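Long-range contacts in GNA33 (Neisseria gonorrhoeae FA 1090, PDB 2G6G), which probably cleaves the glycan strands of peptidoglycan as a lytic transglycosylase, leaving a 1,6-anhydro bond on the N-acetylmuramic acid residue: residues Pro352-Thr357 with Asn367-Ala372; Ile148-Pro153 with Thr196-Arg201. All blocks are in the same frame, centred on the assembly; numbering follows the deposited sequence.

Contact 1 of 2, residues Pro352-Thr357 with Asn367-Ala372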
# COMPACT_ATOMS: atom_id res chain seq x y z
N PRO A 352 -16.87 -2.02 -1.37
CA PRO A 352 -17.02 -0.92 -2.33
C PRO A 352 -17.19 0.41 -1.61
O PRO A 352 -17.92 0.53 -0.63
CB PRO A 352 -18.32 -1.27 -3.07
CG PRO A 352 -18.51 -2.78 -2.87
CD PRO A 352 -17.92 -3.05 -1.51
N LEU A 353 -16.54 1.43 -2.15
CA LEU A 353 -16.52 2.74 -1.55
C LEU A 353 -16.85 3.73 -2.67
O LEU A 353 -16.07 3.88 -3.60
CB LEU A 353 -15.10 3.02 -1.01
CG LEU A 353 -14.82 3.52 0.40
CD1 LEU A 353 -13.56 4.43 0.41
CD2 LEU A 353 -15.99 4.27 1.04
N PHE A 354 -17.97 4.42 -2.59
CA PHE A 354 -18.26 5.46 -3.56
C PHE A 354 -17.53 6.66 -3.05
O PHE A 354 -17.71 7.04 -1.89
CB PHE A 354 -19.76 5.75 -3.67
CG PHE A 354 -20.10 6.57 -4.87
CD1 PHE A 354 -20.16 5.99 -6.12
CD2 PHE A 354 -20.34 7.92 -4.76
CE1 PHE A 354 -20.45 6.73 -7.22
CE2 PHE A 354 -20.63 8.67 -5.89
CZ PHE A 354 -20.69 8.06 -7.11
N VAL A 355 -16.67 7.22 -3.90
CA VAL A 355 -15.90 8.42 -3.56
C VAL A 355 -16.29 9.56 -4.51
O VAL A 355 -16.27 9.41 -5.74
CB VAL A 355 -14.37 8.18 -3.61
CG1 VAL A 355 -13.55 9.47 -3.21
CG2 VAL A 355 -14.02 7.06 -2.68
N ALA A 356 -16.66 10.69 -3.94
CA ALA A 356 -16.96 11.88 -4.75
C ALA A 356 -15.84 12.88 -4.56
O ALA A 356 -15.63 13.37 -3.45
CB ALA A 356 -18.28 12.49 -4.34
N THR A 357 -15.12 13.16 -5.63
CA THR A 357 -14.05 14.14 -5.54
C THR A 357 -13.81 14.74 -6.91
O THR A 357 -14.58 14.46 -7.85
CB THR A 357 -12.78 13.54 -4.86
OG1 THR A 357 -11.80 14.57 -4.65
CG2 THR A 357 -12.16 12.36 -5.69
N ASN A 367 -16.25 10.66 -9.69
CA ASN A 367 -17.24 10.10 -8.77
C ASN A 367 -17.27 8.66 -9.10
O ASN A 367 -17.68 8.33 -10.20
CB ASN A 367 -18.63 10.54 -9.14
CG ASN A 367 -18.97 11.90 -8.66
OD1 ASN A 367 -18.58 12.33 -7.59
ND2 ASN A 367 -19.76 12.60 -9.47
N ARG A 368 -16.87 7.80 -8.18
CA ARG A 368 -16.86 6.39 -8.54
C ARG A 368 -16.78 5.42 -7.38
O ARG A 368 -16.28 5.76 -6.30
CB ARG A 368 -15.73 6.11 -9.51
CG ARG A 368 -14.37 6.27 -8.92
CD ARG A 368 -13.35 6.12 -10.01
NE ARG A 368 -13.68 6.87 -11.22
CZ ARG A 368 -13.01 6.78 -12.37
NH1 ARG A 368 -11.97 5.97 -12.46
NH2 ARG A 368 -13.39 7.51 -13.42
N LEU A 369 -17.26 4.21 -7.66
CA LEU A 369 -17.08 3.07 -6.78
C LEU A 369 -15.72 2.48 -6.96
O LEU A 369 -15.47 1.80 -7.96
CB LEU A 369 -18.08 1.95 -7.09
CG LEU A 369 -19.39 1.87 -6.33
CD1 LEU A 369 -20.08 0.61 -6.83
CD2 LEU A 369 -19.21 1.84 -4.84
N ILE A 370 -14.85 2.72 -6.00
CA ILE A 370 -13.56 2.02 -5.94
C ILE A 370 -13.67 0.91 -4.89
O ILE A 370 -14.70 0.82 -4.21
CB ILE A 370 -12.41 3.00 -5.62
CG1 ILE A 370 -12.60 3.61 -4.23
CG2 ILE A 370 -12.36 4.12 -6.70
CD1 ILE A 370 -11.38 4.30 -3.72
N MSE A 371 -12.69 0.03 -4.82
CA MSE A 371 -12.76 -1.05 -3.84
C MSE A 371 -11.76 -0.73 -2.75
O MSE A 371 -10.61 -0.49 -3.05
CB MSE A 371 -12.45 -2.39 -4.50
CG MSE A 371 -13.40 -2.75 -5.62
SE MSE A 371 -15.26 -2.80 -5.02
CE MSE A 371 -16.08 -1.60 -6.34
N ALA A 372 -12.20 -0.75 -1.50
CA ALA A 372 -11.37 -0.43 -0.36
C ALA A 372 -10.49 -1.64 -0.07
O ALA A 372 -10.76 -2.38 0.86
CB ALA A 372 -12.26 -0.11 0.88
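Leu353 and Ile370 exchange two backbone hydrogen bonds, Leu353 N to Ile370 O (2.8 Å) and Ile370 N to Leu353 O, and Val355 and Arg368 repeat the pattern two residues on, with Val355 N-H pointing almost straight at Arg368 O (169°). These four bonds zip up the antiparallel beta hairpin of strands 352-358 and 365-374, within the range of the 3D domain, a family of the double-psi beta-barrel clan. Pro352 has no amide hydrogen to give, which takes nothing from the bonding to strand 365-374, because its pair with Met371 is non-hydrogen-bonded; its backbone bonds instead to Leu411 of strand 403-413.

On the face carrying Pro352, Phe354 and Ala356, the Phe354 ring leans across the neighbouring strand. With CG anti to the backbone N (chi1 -166°), the ring sets one face against Arg368 N, which sits 3.8 Å from its plane near the rim, and CZ reaches Asn367 CB. Leu369 CD2 touches both Phe354 N and Pro352 CB, 3.7 Å from the latter. Helix 58-72 packs here with Phe58 on Leu369 and Phe65 on Met371, where bulky apolar groups suit the phenylalanines, while Ser61 OG bonds Leu369 O.

The face with Leu353, Val355 and Ile370 is mostly aliphatic, Val355 CG2 meeting Ile370 CD1 at 4.0 Å; the partly exposed Arg368 lies on it too, against Tyr387. Back beside Pro352, selenomethionine Met371 bends at chi2 and chi3, placing SE 3.7 Å from Pro352 CA and CE beside Pro352 CB.

Contact 2 of 2, residues Ile148-Pro153 with Thr196-Arg201; sequences ISVPLP and TAIKGR
Val150 and Ile198 form the tightly packed centre of this contact, lying side by side and pointing the same way, with Val150 CB 3.7 Å from Ile198 CG1. Ile198 holds CG1 between its backbone N and carbonyl carbon (chi1 57°), which brings that carbon against both Val150 CB and Val150 O. Leu152 crosses Ile198 at about a right angle, Leu152 CG meeting Ile198 CG2 at 3.9 Å. Phe207 of strand 206-209 packs on Ile148, Val150 and Ile198, while Ile165 and Ile175 approach Val150 from two further strands; beta-branched aliphatics suit such an extended, enclosed layer. Gly200, opposite Ile148, brings only backbone to this face, and Ile148 CB rests 3.5 Å from Gly200 O.

In the backbone, Val150 pairs with Ile198 and Ile148 with Gly200 through reciprocal bonds. Past the end of the paired strands, Leu152 N still donates to Thr196 O with a nearly straight N-H (178°), although the donor stands above the carbonyl plane.

The solvent side lies at Pro151 and Thr196, both exposed, with Ser149 and Ala197 partly so; the small Ala197 CB lies against Val150 O and Ser149 OG. Lys199 is buried beside them, which makes its polar partners matter. Its chain bends at chi2 and then runs out extended, bringing NZ to donate a 2.7 Å hydrogen bond to Ser149 OG. A salt bridge to Asp262 also meets its charge, and the two partners would probably favour the protonated form. Arg201 forms a salt bridge through NH2 with Glu203 OE1.

The backbone of Ser149 also bonds Asn171 and Gly173. Strand 197-203 is the middle one of an antiparallel three-stranded arrangement, 148-151, 197-203, 206-209, in the range of the MltA-specific insert.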
# COMPACT_ATOMS: atom_id res chain seq x y z
N ILE A 148 16.96 -10.99 10.36
CA ILE A 148 16.10 -11.57 11.35
C ILE A 148 15.09 -10.55 11.86
O ILE A 148 15.47 -9.47 12.31
CB ILE A 148 16.90 -12.13 12.57
CG1 ILE A 148 18.08 -13.02 12.14
CG2 ILE A 148 15.96 -12.83 13.56
CD1 ILE A 148 17.73 -14.33 11.48
N SER A 149 13.81 -10.90 11.78
CA SER A 149 12.75 -10.07 12.34
C SER A 149 12.32 -10.64 13.70
O SER A 149 12.10 -11.84 13.86
CB SER A 149 11.55 -9.98 11.40
OG SER A 149 10.52 -9.18 11.97
N VAL A 150 12.24 -9.75 14.69
CA VAL A 150 11.88 -10.13 16.04
C VAL A 150 10.71 -9.27 16.50
O VAL A 150 10.84 -8.04 16.54
CB VAL A 150 13.10 -9.96 16.96
CG1 VAL A 150 12.75 -10.23 18.41
CG2 VAL A 150 14.26 -10.83 16.46
N PRO A 151 9.54 -9.88 16.80
CA PRO A 151 8.39 -9.08 17.32
C PRO A 151 8.74 -8.32 18.61
O PRO A 151 9.37 -8.88 19.51
CB PRO A 151 7.31 -10.14 17.60
CG PRO A 151 7.66 -11.30 16.68
CD PRO A 151 9.18 -11.32 16.69
N LEU A 152 8.34 -7.05 18.67
CA LEU A 152 8.65 -6.21 19.83
C LEU A 152 7.34 -5.97 20.55
O LEU A 152 6.47 -5.27 20.03
CB LEU A 152 9.23 -4.87 19.38
CG LEU A 152 10.37 -4.12 20.09
CD1 LEU A 152 9.93 -2.71 20.32
CD2 LEU A 152 10.84 -4.74 21.38
N PRO A 153 7.18 -6.55 21.76
CA PRO A 153 5.98 -6.28 22.54
C PRO A 153 5.84 -4.79 22.82
O PRO A 153 6.85 -4.09 22.94
CB PRO A 153 6.22 -7.04 23.85
CG PRO A 153 7.69 -7.32 23.88
CD PRO A 153 8.09 -7.48 22.45
N THR A 196 6.68 -2.41 15.94
CA THR A 196 6.14 -3.70 16.30
C THR A 196 7.14 -4.86 16.09
O THR A 196 6.85 -6.00 16.46
CB THR A 196 4.84 -4.00 15.51
OG1 THR A 196 5.16 -4.15 14.11
CG2 THR A 196 3.81 -2.87 15.70
N ALA A 197 8.30 -4.57 15.51
CA ALA A 197 9.31 -5.58 15.25
C ALA A 197 10.63 -4.88 15.05
O ALA A 197 10.68 -3.76 14.57
CB ALA A 197 8.95 -6.46 14.01
N ILE A 198 11.71 -5.55 15.46
CA ILE A 198 13.06 -5.06 15.23
C ILE A 198 13.65 -6.03 14.23
O ILE A 198 13.20 -7.16 14.12
CB ILE A 198 13.89 -5.00 16.54
CG1 ILE A 198 13.93 -6.39 17.20
CG2 ILE A 198 13.27 -4.00 17.48
CD1 ILE A 198 14.87 -6.52 18.35
N LYS A 199 14.61 -5.55 13.46
CA LYS A 199 15.20 -6.28 12.38
C LYS A 199 16.68 -6.21 12.64
O LYS A 199 17.21 -5.12 12.85
CB LYS A 199 14.92 -5.58 11.04
CG LYS A 199 13.45 -5.24 10.75
CD LYS A 199 12.51 -6.46 10.80
CE LYS A 199 11.09 -5.94 10.52
NZ LYS A 199 10.07 -7.00 10.37
N GLY A 200 17.35 -7.35 12.60
CA GLY A 200 18.77 -7.38 12.91
C GLY A 200 19.41 -8.64 12.39
O GLY A 200 18.80 -9.38 11.60
N ARG A 201 20.63 -8.90 12.82
CA ARG A 201 21.38 -10.07 12.38
C ARG A 201 22.22 -10.53 13.56
O ARG A 201 22.61 -9.71 14.38
CB ARG A 201 22.31 -9.71 11.21
CG ARG A 201 23.05 -8.42 11.41
CD ARG A 201 23.94 -8.04 10.23
NE ARG A 201 25.22 -8.73 10.29
CZ ARG A 201 26.35 -8.20 10.76
NH1 ARG A 201 26.41 -6.95 11.21
NH2 ARG A 201 27.44 -8.95 10.75

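In the fold
Contact 2 comes first along the chain and is complete before contact 1 begins. Their centres stand 37 Å apart, on opposite sides of the chain's centre, and even their nearest atoms are about 21 Å from each other. Contact 1 closes a short hairpin in the 3D domain range, flanked by strand 403-413 and helix 58-72, whereas contact 2 joins strands separated by more than forty residues of the MltA-specific insert. They share no strand or sheet. Each belongs to a different part of the chain, in keeping with two sequence families, the MltA insert and the 3D domain, within one enzyme.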